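Local coordinates for protein ICP27 (Human herpesvirus 1, PDB 5BQK) that regulates viral gene expression, inhibiting cellular splicing and mediating nuclear export of intronless viral mRNAs, with the zinc-binding C-terminal domain represented here, at residues 101-106 / 142-147; 80-85 / 134-139; 193-198 / 209-214; 130-135 / 204-209. All coordinates share one frame; numbering follows the deposited sequence.

Contact 1: residues 101-106 / 142-147; sequences CVLRQE and AAAVLD
Arg-104 lies along the flank of Ala-144 and ends on Asp-147, one turn further down the facing helix. Its chain is extended from CG to NE, which carries the guanidinium past the alanine: CG sits 3.7 Å from Ala-144 CB, and Ala-144 CA lies 3.5 Å above one face of the guanidinium, displaced toward its rim. The charged group therefore rests on helix backbone while its edge does the bonding. NH1 donates to Asp-147 OD2 at 2.9 Å, nearly straight at 166° and within the guanidinium plane, and the carboxylate receives it on the anti lone pair of that oxygen. Only NH1 bonds across the two segments, and the guanidinium and carboxylate planes are turned 64° apart. Neither charge depends on the other alone. Arg-104 NE forms a salt bridge with Asp-100 and NH1 also donates to Thr-151 O of the second subunit, whereas Asp-147 also pairs with Arg-154 of that subunit, and this mixed network probably favours the charged state of each member.

Beside this polar edge runs an apolar one. Leu-103 sets its CB against Ala-144 CB at 3.6 Å, and its CD2 meets Val-145 CG2 at 3.5 Å, the two branched chains meeting at a slant. Ser-114 of helix 108-127 touches both Leu-103 and Val-145. With the small Ala-144 between them, the axes of 101-105 and 142-147 come to 8.0 Å with only 11° between their directions. This is a near-parallel helix pair packed through an alanine in the core of the helical C-terminal domain, its polar edge at the dimer interface.

Contact 2: residues 80-85 / 134-139; sequences SLYRTF and PQDPII
Phe-85 turns one face of its ring to Pro-137, whose CD stands 3.7 Å from the ring centroid and 22° off the normal, a CH-pi contact in which helix 71-87 packs on the Asx motif leading toward helix 142-163. The proline overlaps the CG side of the ring: CD is closest to Phe-85 CG, while Pro-137 CG lies over CD1 and CE1. Leu-81 CD1 occupies the opposite face, 3.9 Å above the plane, so the ring is held between an aliphatic branch of its own helix and the proline. At the edge, Phe-85 CE2 meets Ile-138 CD1 at 3.9 Å, the two side chains crossing at about a right angle. Tyr-264 of the second subunit adds an edge-to-face contact with the Phe-85 ring, which places this packing at the dimer interface.

Asp-136 supplies the polar half. With CG anti to the backbone N (chi1 180°), its carboxylate swings toward Tyr-82, where OD2 approaches CE2. A water sits over the centre of the Tyr-82 ring, donating to Asp-136 OD2 and, weakly, to Tyr-82 O. Trp-121 NE1 of helix 108-127 also bonds to OD2, while the tyrosine hydroxyl is engaged by Pro-131 O. The other carboxylate oxygen serves the turn itself: Ile-139 N donates to Asp-136 OD1 over 3.1 Å at 166°, reaching it from above the carboxylate plane.

Contact 3: residues 193-198 / 209-214; sequences ARLANR and ATLGVG
The Arg-194 guanidinium works entirely by its edge against the 209-214 segment, with two backbone carbonyls set close to its plane. NE donates to Thr-210 O at 2.9 Å and 164°, and NH2 donates to Ala-209 O, also at 2.9 Å, with the acceptor close to the guanidinium plane. Two successive carbonyls thus fix the rotation of the group. The carbonyls meet it differently: the donor at Thr-210 O is tilted 29° from the carbonyl plane, whereas NH2 lies well above that of Ala-209. A bend at chi3 (65°) turns the end of the arginine back along the 3-10 turn and brings both N-H groups to bear.

Within the zinc-finger region of the chain, though away from the metal itself, this joins helix 184-201 to the 3-10 segment 209-211 in the loop that follows it. Ala-209 O is gripped twice, since Gly-212 N closes the 3-10 turn on it from the face opposite Arg-194 NH2; Gly-212 then continues with a positive phi. The remaining guanidinium nitrogen, NH1, bonds to Arg-176 O.

Thr-210 provides the apolar part by pushing its methyl against the helix, CG2 lying 3.6 Å from Leu-195 CA. Arg-198 crosses the same threonine at a slant, its CG 3.5 Å from OG1. Leu-195 meets Leu-211 more distantly through their CD2 atoms, and Cys-122 of helix 108-127 touches both leucines.

Contact 4: residues 130-135 / 204-209; sequences LPLRPQ and AEIDYA
Tyr-208 reaches across to the backbone of Leu-130 with its hydroxyl, one of two hydrogen bonds joining irregular loops between helices of the domain. Its CG is anti to the carbonyl carbon (chi1 -67°), which points the ring across toward the Leu-130 carbonyl; OH donates to Leu-130 O at 2.7 Å from well above the carbonyl plane. On the way, Tyr-208 CD1 passes 3.9 Å from Leu-132 CD1.

Leu-132 and Ile-206 face each other with both chains extended in chi2, their CB atoms 3.8 Å apart. Leucine then runs toward the tyrosine, while Ile-206 turns toward helix 184-201 and rests on Leu-195 and Val-199. Ile-206 N donates to Leu-132 O at 2.8 Å and 155°, in the carbonyl plane. Leu-132 N is buried without a partner.

Glu-205 CB lies 3.7 Å from Pro-131 CB; with CG between the backbone N and the carbonyl carbon (chi1 63°) and a bend at chi2, OE1 comes beside the same Pro-131 CB at 3.8 Å. Asp-207 OD1 makes an Asx turn with Ala-209 N, starting the 3-10 turn. At the solvent-facing end, one water donates to both Gln-135 OE1, at 2.6 Å, and Ala-204 O.

How the contacts relate
Contacts 2, 3 and 4 form a connected group, whereas contact 1 lies deepest, about 3 Å from the centre of the chain. Contact 4 links its neighbours: it shares Pro-134 and Gln-135 with contact 2 and Ala-209 with contact 3, and their centres are about 11 and 9 Å from its own. Leu-211 CD1 of contact 3 packs 3.7 Å from Leu-132 CD1 of contact 4. Contact 1 joins the group through helix 184-201, Ala-142 CB meeting Leu-195 CG at 3.8 Å; Ile-139 of contact 2 also packs on that leucine. Contacts 1 and 2 both touch the second subunit. None includes the zinc ligands Cys-159, His-238, Cys-242 and Cys-247.

Contact 1: residues 101-106 / 142-147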
loop_
_atom_site.group_PDB
_atom_site.type_symbol
_atom_site.label_atom_id
_atom_site.label_comp_id
_atom_site.label_asym_id
_atom_site.label_seq_id
_atom_site.Cartn_x
_atom_site.Cartn_y
_atom_site.Cartn_z
ATOM N N CYS A 101 -4.250 10.651 1.422
ATOM C CA CYS A 101 -4.508 9.618 2.433
ATOM C C CYS A 101 -5.582 8.548 2.048
ATOM O O CYS A 101 -5.419 7.365 2.312
ATOM C CB CYS A 101 -4.906 10.269 3.737
ATOM S SG CYS A 101 -3.628 11.387 4.467
ATOM N N VAL A 102 -6.707 9.004 1.510
ATOM C CA VAL A 102 -7.816 8.129 1.170
ATOM C C VAL A 102 -7.358 7.106 0.155
ATOM O O VAL A 102 -7.555 5.895 0.328
ATOM C CB VAL A 102 -8.976 8.912 0.530
ATOM C CG1 VAL A 102 -9.990 7.844 -0.123
ATOM C CG2 VAL A 102 -9.684 9.806 1.562
ATOM N N LEU A 103 -6.698 7.603 -0.866
ATOM C CA LEU A 103 -6.160 6.771 -1.958
ATOM C C LEU A 103 -5.061 5.871 -1.470
ATOM O O LEU A 103 -4.937 4.785 -2.026
ATOM C CB LEU A 103 -5.557 7.640 -3.094
ATOM C CG LEU A 103 -6.481 7.865 -4.287
ATOM C CD1 LEU A 103 -7.856 8.368 -3.797
ATOM C CD2 LEU A 103 -5.775 8.892 -5.124
ATOM N N ARG A 104 -4.322 6.249 -0.419
ATOM C CA ARG A 104 -3.302 5.301 0.158
ATOM C C ARG A 104 -3.837 4.225 1.061
ATOM O O ARG A 104 -3.082 3.317 1.421
ATOM C CB ARG A 104 -2.138 5.982 0.882
ATOM C CG ARG A 104 -1.243 6.748 -0.138
ATOM C CD ARG A 104 -0.378 7.948 0.569
ATOM N NE ARG A 104 0.439 8.564 -0.492
ATOM C CZ ARG A 104 1.455 7.997 -1.147
ATOM N NH1 ARG A 104 1.961 6.791 -0.847
ATOM N NH2 ARG A 104 2.010 8.695 -2.134
ATOM N N GLN A 105 -5.114 4.309 1.428
ATOM C CA GLN A 105 -5.723 3.236 2.207
ATOM C C GLN A 105 -6.920 2.489 1.568
ATOM O O GLN A 105 -7.594 1.700 2.260
ATOM C CB GLN A 105 -6.140 3.811 3.564
ATOM C CG GLN A 105 -7.229 4.988 3.491
ATOM C CD GLN A 105 -8.659 4.495 3.332
ATOM O OE1 GLN A 105 -9.216 3.815 4.226
ATOM N NE2 GLN A 105 -9.246 4.777 2.201
ATOM N N GLU A 106 -7.213 2.815 0.321
ATOM C CA GLU A 106 -8.350 2.323 -0.464
ATOM C C GLU A 106 -8.153 0.880 -0.709
ATOM O O GLU A 106 -7.003 0.444 -0.810
ATOM C CB GLU A 106 -8.336 2.986 -1.841
ATOM C CG GLU A 106 -9.356 4.041 -1.886
ATOM C CD GLU A 106 -9.463 4.747 -3.178
ATOM O OE1 GLU A 106 -8.574 4.636 -4.070
ATOM O OE2 GLU A 106 -10.500 5.442 -3.331
ATOM N N ALA A 142 -1.478 11.326 -7.928
ATOM C CA ALA A 142 -1.081 10.161 -8.797
ATOM C C ALA A 142 -0.199 9.163 -8.095
ATOM O O ALA A 142 -0.410 7.929 -8.209
ATOM C CB ALA A 142 -0.342 10.700 -10.073
ATOM N N ALA A 143 0.763 9.656 -7.303
ATOM C CA ALA A 143 1.643 8.786 -6.503
ATOM C C ALA A 143 0.912 7.924 -5.499
ATOM O O ALA A 143 1.372 6.864 -5.168
ATOM C CB ALA A 143 2.730 9.654 -5.710
ATOM N N ALA A 144 -0.212 8.392 -4.967
ATOM C CA ALA A 144 -0.951 7.614 -3.957
ATOM C C ALA A 144 -1.574 6.366 -4.595
ATOM O O ALA A 144 -1.442 5.269 -4.061
ATOM C CB ALA A 144 -2.094 8.495 -3.339
ATOM N N VAL A 145 -2.271 6.558 -5.727
ATOM C CA VAL A 145 -2.879 5.441 -6.463
ATOM C C VAL A 145 -1.716 4.510 -6.869
ATOM O O VAL A 145 -1.779 3.320 -6.731
ATOM C CB VAL A 145 -3.580 5.777 -7.779
ATOM C CG1 VAL A 145 -4.471 4.509 -8.196
ATOM C CG2 VAL A 145 -4.353 7.015 -7.778
ATOM N N LEU A 146 -0.647 5.096 -7.373
ATOM C CA LEU A 146 0.515 4.333 -7.836
ATOM C C LEU A 146 1.034 3.408 -6.758
ATOM O O LEU A 146 1.166 2.198 -6.972
ATOM C CB LEU A 146 1.597 5.253 -8.356
ATOM C CG LEU A 146 3.002 4.680 -8.411
ATOM C CD1 LEU A 146 3.062 3.582 -9.528
ATOM C CD2 LEU A 146 3.955 5.812 -8.761
ATOM N N ASP A 147 1.350 3.957 -5.598
ATOM C CA ASP A 147 1.892 3.162 -4.510
ATOM C C ASP A 147 0.851 2.187 -3.990
ATOM O O ASP A 147 1.164 1.110 -3.537
ATOM C CB ASP A 147 2.254 4.118 -3.343
ATOM C CG ASP A 147 3.604 4.847 -3.530
ATOM O OD1 ASP A 147 4.390 4.427 -4.400
ATOM O OD2 ASP A 147 3.893 5.836 -2.755
#

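Contact 2: residues 80-85 / 134-139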
loop_
_atom_site.group_PDB
_atom_site.type_symbol
_atom_site.label_atom_id
_atom_site.label_comp_id
_atom_site.label_asym_id
_atom_site.label_seq_id
_atom_site.Cartn_x
_atom_site.Cartn_y
_atom_site.Cartn_z
ATOM N N SER A 80 -15.777 22.942 -15.035
ATOM C CA SER A 80 -16.323 23.565 -13.829
ATOM C C SER A 80 -15.591 23.096 -12.565
ATOM O O SER A 80 -15.128 23.891 -11.747
ATOM C CB SER A 80 -17.829 23.258 -13.780
ATOM O OG SER A 80 -18.259 23.361 -12.458
ATOM N N LEU A 81 -15.503 21.790 -12.383
ATOM C CA LEU A 81 -14.766 21.221 -11.250
ATOM C C LEU A 81 -13.277 21.667 -11.209
ATOM O O LEU A 81 -12.708 22.024 -10.156
ATOM C CB LEU A 81 -14.850 19.690 -11.282
ATOM C CG LEU A 81 -14.265 19.006 -10.034
ATOM C CD1 LEU A 81 -14.841 19.610 -8.700
ATOM C CD2 LEU A 81 -14.448 17.455 -10.066
ATOM N N TYR A 82 -12.664 21.631 -12.378
ATOM C CA TYR A 82 -11.299 22.113 -12.547
ATOM C C TYR A 82 -11.157 23.559 -12.043
ATOM O O TYR A 82 -10.234 23.843 -11.347
ATOM C CB TYR A 82 -10.950 22.051 -14.034
ATOM C CG TYR A 82 -9.500 22.372 -14.336
ATOM C CD1 TYR A 82 -9.077 23.725 -14.460
ATOM C CD2 TYR A 82 -8.543 21.338 -14.512
ATOM C CE1 TYR A 82 -7.708 24.053 -14.782
ATOM C CE2 TYR A 82 -7.197 21.652 -14.806
ATOM C CZ TYR A 82 -6.789 23.021 -14.956
ATOM O OH TYR A 82 -5.459 23.350 -15.250
ATOM N N ARG A 83 -12.031 24.473 -12.467
ATOM C CA ARG A 83 -11.961 25.882 -12.057
ATOM C C ARG A 83 -12.172 26.041 -10.508
ATOM O O ARG A 83 -11.484 26.825 -9.801
ATOM C CB ARG A 83 -13.030 26.626 -12.855
ATOM C CG ARG A 83 -12.759 28.089 -13.084
ATOM C CD ARG A 83 -13.484 28.547 -14.330
ATOM N NE ARG A 83 -14.899 28.168 -14.157
ATOM C CZ ARG A 83 -15.610 27.386 -14.973
ATOM N NH1 ARG A 83 -15.078 26.917 -16.093
ATOM N NH2 ARG A 83 -16.875 27.101 -14.664
ATOM N N THR A 84 -13.106 25.285 -9.973
ATOM C CA THR A 84 -13.232 25.157 -8.528
ATOM C C THR A 84 -11.932 24.790 -7.797
ATOM O O THR A 84 -11.559 25.468 -6.811
ATOM C CB THR A 84 -14.366 24.149 -8.181
ATOM O OG1 THR A 84 -15.565 24.647 -8.788
ATOM C CG2 THR A 84 -14.614 24.129 -6.684
ATOM N N PHE A 85 -11.231 23.757 -8.276
ATOM C CA PHE A 85 -9.970 23.363 -7.700
ATOM C C PHE A 85 -8.962 24.488 -7.811
ATOM O O PHE A 85 -8.337 24.832 -6.821
ATOM C CB PHE A 85 -9.378 22.170 -8.458
ATOM C CG PHE A 85 -10.049 20.852 -8.176
ATOM C CD1 PHE A 85 -10.715 20.614 -6.954
ATOM C CD2 PHE A 85 -9.981 19.833 -9.117
ATOM C CE1 PHE A 85 -11.311 19.382 -6.680
ATOM C CE2 PHE A 85 -10.561 18.586 -8.860
ATOM C CZ PHE A 85 -11.226 18.334 -7.658
ATOM N N PRO A 134 0.431 20.193 -10.665
ATOM C CA PRO A 134 0.784 19.575 -9.394
ATOM C C PRO A 134 -0.167 19.882 -8.244
ATOM O O PRO A 134 -0.346 19.025 -7.360
ATOM C CB PRO A 134 2.163 20.205 -9.070
ATOM C CG PRO A 134 2.725 20.444 -10.467
ATOM C CD PRO A 134 1.545 20.964 -11.244
ATOM N N GLN A 135 -0.736 21.092 -8.241
ATOM C CA GLN A 135 -1.694 21.490 -7.195
ATOM C C GLN A 135 -3.139 20.992 -7.387
ATOM O O GLN A 135 -3.907 20.876 -6.402
ATOM C CB GLN A 135 -1.654 22.982 -6.951
ATOM C CG GLN A 135 -0.205 23.514 -6.831
ATOM C CD GLN A 135 0.477 24.002 -8.207
ATOM O OE1 GLN A 135 0.216 23.512 -9.341
ATOM N NE2 GLN A 135 1.373 24.968 -8.053
ATOM N N ASP A 136 -3.502 20.711 -8.635
ATOM C CA ASP A 136 -4.740 19.987 -8.921
ATOM C C ASP A 136 -4.835 18.781 -7.960
ATOM O O ASP A 136 -3.950 17.910 -7.924
ATOM C CB ASP A 136 -4.709 19.529 -10.385
ATOM C CG ASP A 136 -5.932 18.763 -10.804
ATOM O OD1 ASP A 136 -6.295 17.770 -10.120
ATOM O OD2 ASP A 136 -6.592 19.196 -11.786
ATOM N N PRO A 137 -5.916 18.700 -7.173
ATOM C CA PRO A 137 -5.976 17.554 -6.225
ATOM C C PRO A 137 -5.947 16.136 -6.846
ATOM O O PRO A 137 -5.482 15.221 -6.195
ATOM C CB PRO A 137 -7.339 17.761 -5.519
ATOM C CG PRO A 137 -7.532 19.249 -5.581
ATOM C CD PRO A 137 -7.051 19.616 -6.971
ATOM N N ILE A 138 -6.567 15.934 -7.997
ATOM C CA ILE A 138 -6.566 14.605 -8.655
ATOM C C ILE A 138 -5.161 14.312 -9.249
ATOM O O ILE A 138 -4.615 13.264 -9.008
ATOM C CB ILE A 138 -7.680 14.547 -9.717
ATOM C CG1 ILE A 138 -9.049 14.794 -9.023
ATOM C CG2 ILE A 138 -7.633 13.256 -10.513
ATOM C CD1 ILE A 138 -10.238 14.912 -10.032
ATOM N N ILE A 139 -4.560 15.258 -9.995
ATOM C CA ILE A 139 -3.262 15.005 -10.613
ATOM C C ILE A 139 -2.162 14.817 -9.608
ATOM O O ILE A 139 -1.296 13.887 -9.677
ATOM C CB ILE A 139 -2.822 16.262 -11.479
ATOM C CG1 ILE A 139 -3.906 16.695 -12.416
ATOM C CG2 ILE A 139 -1.459 15.998 -12.179
ATOM C CD1 ILE A 139 -4.149 15.739 -13.473
HETATM O O HOH W 1 -7.506 21.909 -11.446
#

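Contact 3: residues 193-198 / 209-214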
loop_
_atom_site.group_PDB
_atom_site.type_symbol
_atom_site.label_atom_id
_atom_site.label_comp_id
_atom_site.label_asym_id
_atom_site.label_seq_id
_atom_site.Cartn_x
_atom_site.Cartn_y
_atom_site.Cartn_z
ATOM N N ALA A 193 3.703 6.336 -12.780
ATOM C CA ALA A 193 5.017 6.714 -12.333
ATOM C C ALA A 193 5.550 7.956 -13.027
ATOM O O ALA A 193 6.113 8.819 -12.331
ATOM C CB ALA A 193 6.022 5.523 -12.429
ATOM N N ARG A 194 5.374 8.083 -14.367
ATOM C CA ARG A 194 5.800 9.317 -15.026
ATOM C C ARG A 194 5.056 10.444 -14.385
ATOM O O ARG A 194 5.653 11.490 -14.143
ATOM C CB ARG A 194 5.520 9.333 -16.550
ATOM C CG ARG A 194 6.465 8.420 -17.246
ATOM C CD ARG A 194 6.006 7.996 -18.611
ATOM N NE ARG A 194 5.937 9.103 -19.548
ATOM C CZ ARG A 194 6.971 9.563 -20.283
ATOM N NH1 ARG A 194 8.178 9.003 -20.242
ATOM N NH2 ARG A 194 6.757 10.558 -21.138
ATOM N N LEU A 195 3.731 10.282 -14.196
ATOM C CA LEU A 195 2.932 11.426 -13.811
ATOM C C LEU A 195 3.299 11.816 -12.364
ATOM O O LEU A 195 3.389 12.996 -12.067
ATOM C CB LEU A 195 1.407 11.139 -13.897
ATOM C CG LEU A 195 0.461 12.220 -13.432
ATOM C CD1 LEU A 195 0.834 13.496 -14.174
ATOM C CD2 LEU A 195 -1.063 11.798 -13.630
ATOM N N ALA A 196 3.511 10.836 -11.489
ATOM C CA ALA A 196 3.895 11.102 -10.100
ATOM C C ALA A 196 5.267 11.832 -10.017
ATOM O O ALA A 196 5.464 12.721 -9.159
ATOM C CB ALA A 196 3.977 9.760 -9.283
ATOM N N ASN A 197 6.186 11.427 -10.904
ATOM C CA ASN A 197 7.527 12.003 -10.978
ATOM C C ASN A 197 7.445 13.497 -11.368
ATOM O O ASN A 197 8.144 14.328 -10.810
ATOM C CB ASN A 197 8.394 11.204 -11.962
ATOM C CG ASN A 197 9.737 11.857 -12.202
ATOM O OD1 ASN A 197 9.862 12.779 -12.995
ATOM N ND2 ASN A 197 10.732 11.398 -11.503
ATOM N N ARG A 198 6.565 13.850 -12.283
ATOM C CA ARG A 198 6.478 15.217 -12.738
ATOM C C ARG A 198 5.787 16.085 -11.678
ATOM O O ARG A 198 6.110 17.274 -11.498
ATOM C CB ARG A 198 5.798 15.314 -14.104
ATOM C CG ARG A 198 6.401 14.408 -15.263
ATOM C CD ARG A 198 7.951 14.316 -15.362
ATOM N NE ARG A 198 8.602 15.607 -15.221
ATOM C CZ ARG A 198 9.894 15.819 -14.890
ATOM N NH1 ARG A 198 10.356 17.063 -14.830
ATOM N NH2 ARG A 198 10.730 14.822 -14.582
ATOM N N ALA A 209 3.028 14.981 -22.933
ATOM C CA ALA A 209 3.889 13.816 -23.264
ATOM C C ALA A 209 4.119 12.884 -22.101
ATOM O O ALA A 209 4.372 11.675 -22.319
ATOM C CB ALA A 209 5.242 14.206 -23.950
ATOM N N THR A 210 4.139 13.432 -20.891
ATOM C CA THR A 210 4.090 12.615 -19.674
ATOM C C THR A 210 3.038 11.476 -19.764
ATOM O O THR A 210 3.332 10.371 -19.349
ATOM C CB THR A 210 3.754 13.494 -18.505
ATOM O OG1 THR A 210 4.748 14.515 -18.398
ATOM C CG2 THR A 210 3.684 12.674 -17.155
ATOM N N LEU A 211 1.852 11.759 -20.316
ATOM C CA LEU A 211 0.799 10.767 -20.551
ATOM C C LEU A 211 0.893 9.992 -21.890
ATOM O O LEU A 211 -0.000 9.214 -22.216
ATOM C CB LEU A 211 -0.574 11.430 -20.404
ATOM C CG LEU A 211 -0.689 12.019 -18.975
ATOM C CD1 LEU A 211 -1.896 12.809 -18.805
ATOM C CD2 LEU A 211 -0.737 10.890 -17.940
ATOM N N GLY A 212 1.955 10.230 -22.651
ATOM C CA GLY A 212 2.153 9.606 -23.962
ATOM C C GLY A 212 1.346 10.331 -24.968
ATOM O O GLY A 212 0.969 9.790 -25.988
ATOM N N VAL A 213 1.057 11.583 -24.681
ATOM C CA VAL A 213 0.264 12.350 -25.598
ATOM C C VAL A 213 1.107 13.388 -26.290
ATOM O O VAL A 213 1.739 14.226 -25.627
ATOM C CB VAL A 213 -0.961 12.950 -24.906
ATOM C CG1 VAL A 213 -1.706 13.874 -25.880
ATOM C CG2 VAL A 213 -1.880 11.815 -24.416
ATOM N N GLY A 214 1.105 13.337 -27.633
ATOM C CA GLY A 214 1.857 14.312 -28.483
ATOM C C GLY A 214 1.115 15.618 -28.696
ATOM O O GLY A 214 -0.031 15.768 -28.208
#

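Contact 4: residues 130-135 / 204-209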
loop_
_atom_site.group_PDB
_atom_site.type_symbol
_atom_site.label_atom_id
_atom_site.label_comp_id
_atom_site.label_asym_id
_atom_site.label_seq_id
_atom_site.Cartn_x
_atom_site.Cartn_y
_atom_site.Cartn_z
ATOM N N LEU A 130 -6.406 22.077 -20.990
ATOM C CA LEU A 130 -6.195 22.679 -19.663
ATOM C C LEU A 130 -4.876 22.129 -19.122
ATOM O O LEU A 130 -4.564 20.976 -19.362
ATOM C CB LEU A 130 -7.345 22.354 -18.686
ATOM C CG LEU A 130 -8.786 22.574 -19.079
ATOM C CD1 LEU A 130 -9.739 21.828 -18.088
ATOM C CD2 LEU A 130 -9.098 24.063 -19.179
ATOM N N PRO A 131 -4.074 22.957 -18.410
ATOM C CA PRO A 131 -2.785 22.355 -18.012
ATOM C C PRO A 131 -2.981 21.360 -16.883
ATOM O O PRO A 131 -3.981 21.433 -16.133
ATOM C CB PRO A 131 -1.925 23.559 -17.506
ATOM C CG PRO A 131 -2.968 24.685 -17.150
ATOM C CD PRO A 131 -4.141 24.421 -18.152
ATOM N N LEU A 132 -2.012 20.456 -16.780
ATOM C CA LEU A 132 -1.970 19.405 -15.801
ATOM C C LEU A 132 -1.084 19.979 -14.722
ATOM O O LEU A 132 0.097 20.266 -14.974
ATOM C CB LEU A 132 -1.326 18.154 -16.400
ATOM C CG LEU A 132 -2.037 17.536 -17.593
ATOM C CD1 LEU A 132 -1.175 16.354 -18.017
ATOM C CD2 LEU A 132 -3.472 17.044 -17.211
ATOM N N ARG A 133 -1.654 20.186 -13.551
ATOM C CA ARG A 133 -0.954 20.920 -12.494
ATOM C C ARG A 133 -0.747 20.084 -11.258
ATOM O O ARG A 133 -1.634 19.351 -10.831
ATOM C CB ARG A 133 -1.785 22.121 -12.084
ATOM C CG ARG A 133 -2.154 22.994 -13.297
ATOM C CD ARG A 133 -3.152 24.059 -12.905
ATOM N NE ARG A 133 -2.484 25.131 -12.169
ATOM C CZ ARG A 133 -2.748 25.508 -10.909
ATOM N NH1 ARG A 133 -3.713 24.888 -10.191
ATOM N NH2 ARG A 133 -2.009 26.517 -10.391
ATOM N N PRO A 134 0.431 20.193 -10.665
ATOM C CA PRO A 134 0.784 19.575 -9.394
ATOM C C PRO A 134 -0.167 19.882 -8.244
ATOM O O PRO A 134 -0.346 19.025 -7.360
ATOM C CB PRO A 134 2.163 20.205 -9.070
ATOM C CG PRO A 134 2.725 20.444 -10.467
ATOM C CD PRO A 134 1.545 20.964 -11.244
ATOM N N GLN A 135 -0.736 21.092 -8.241
ATOM C CA GLN A 135 -1.694 21.490 -7.195
ATOM C C GLN A 135 -3.139 20.992 -7.387
ATOM O O GLN A 135 -3.907 20.876 -6.402
ATOM C CB GLN A 135 -1.654 22.982 -6.951
ATOM C CG GLN A 135 -0.205 23.514 -6.831
ATOM C CD GLN A 135 0.477 24.002 -8.207
ATOM O OE1 GLN A 135 0.216 23.512 -9.341
ATOM N NE2 GLN A 135 1.373 24.968 -8.053
ATOM N N ALA A 204 5.349 23.683 -13.054
ATOM C CA ALA A 204 4.084 24.392 -13.028
ATOM C C ALA A 204 3.026 23.707 -13.927
ATOM O O ALA A 204 1.875 23.477 -13.511
ATOM C CB ALA A 204 4.286 25.823 -13.464
ATOM N N GLU A 205 3.399 23.424 -15.172
ATOM C CA GLU A 205 2.517 22.634 -16.019
ATOM C C GLU A 205 3.225 21.390 -16.557
ATOM O O GLU A 205 4.421 21.423 -16.905
ATOM C CB GLU A 205 1.732 23.468 -17.051
ATOM C CG GLU A 205 2.515 24.190 -18.090
ATOM C CD GLU A 205 1.723 24.316 -19.388
ATOM O OE1 GLU A 205 0.870 25.228 -19.518
ATOM O OE2 GLU A 205 1.945 23.492 -20.292
ATOM N N ILE A 206 2.513 20.276 -16.468
ATOM C CA ILE A 206 3.063 18.965 -16.752
ATOM C C ILE A 206 2.736 18.666 -18.209
ATOM O O ILE A 206 1.564 18.730 -18.641
ATOM C CB ILE A 206 2.437 17.867 -15.829
ATOM C CG1 ILE A 206 2.900 18.082 -14.362
ATOM C CG2 ILE A 206 2.755 16.435 -16.380
ATOM C CD1 ILE A 206 2.314 17.107 -13.368
ATOM N N ASP A 207 3.795 18.417 -18.973
ATOM C CA ASP A 207 3.735 18.181 -20.401
ATOM C C ASP A 207 2.800 16.991 -20.790
ATOM O O ASP A 207 2.865 15.934 -20.229
ATOM C CB ASP A 207 5.171 17.909 -20.854
ATOM C CG ASP A 207 5.332 17.944 -22.370
ATOM O OD1 ASP A 207 4.416 17.570 -23.157
ATOM O OD2 ASP A 207 6.431 18.344 -22.765
ATOM N N TYR A 208 1.919 17.173 -21.751
ATOM C CA TYR A 208 1.016 16.087 -22.141
ATOM C C TYR A 208 1.773 14.822 -22.483
ATOM O O TYR A 208 1.255 13.720 -22.284
ATOM C CB TYR A 208 0.086 16.492 -23.279
ATOM C CG TYR A 208 -0.911 17.541 -22.901
ATOM C CD1 TYR A 208 -0.998 18.035 -21.573
ATOM C CD2 TYR A 208 -1.802 18.037 -23.855
ATOM C CE1 TYR A 208 -1.931 19.037 -21.234
ATOM C CE2 TYR A 208 -2.764 19.016 -23.517
ATOM C CZ TYR A 208 -2.824 19.479 -22.197
ATOM O OH TYR A 208 -3.772 20.415 -21.881
ATOM N N ALA A 209 3.028 14.981 -22.933
ATOM C CA ALA A 209 3.889 13.816 -23.264
ATOM C C ALA A 209 4.119 12.884 -22.101
ATOM O O ALA A 209 4.372 11.675 -22.319
ATOM C CB ALA A 209 5.242 14.206 -23.950
HETATM O O HOH W 2 0.960 24.894 -11.413
#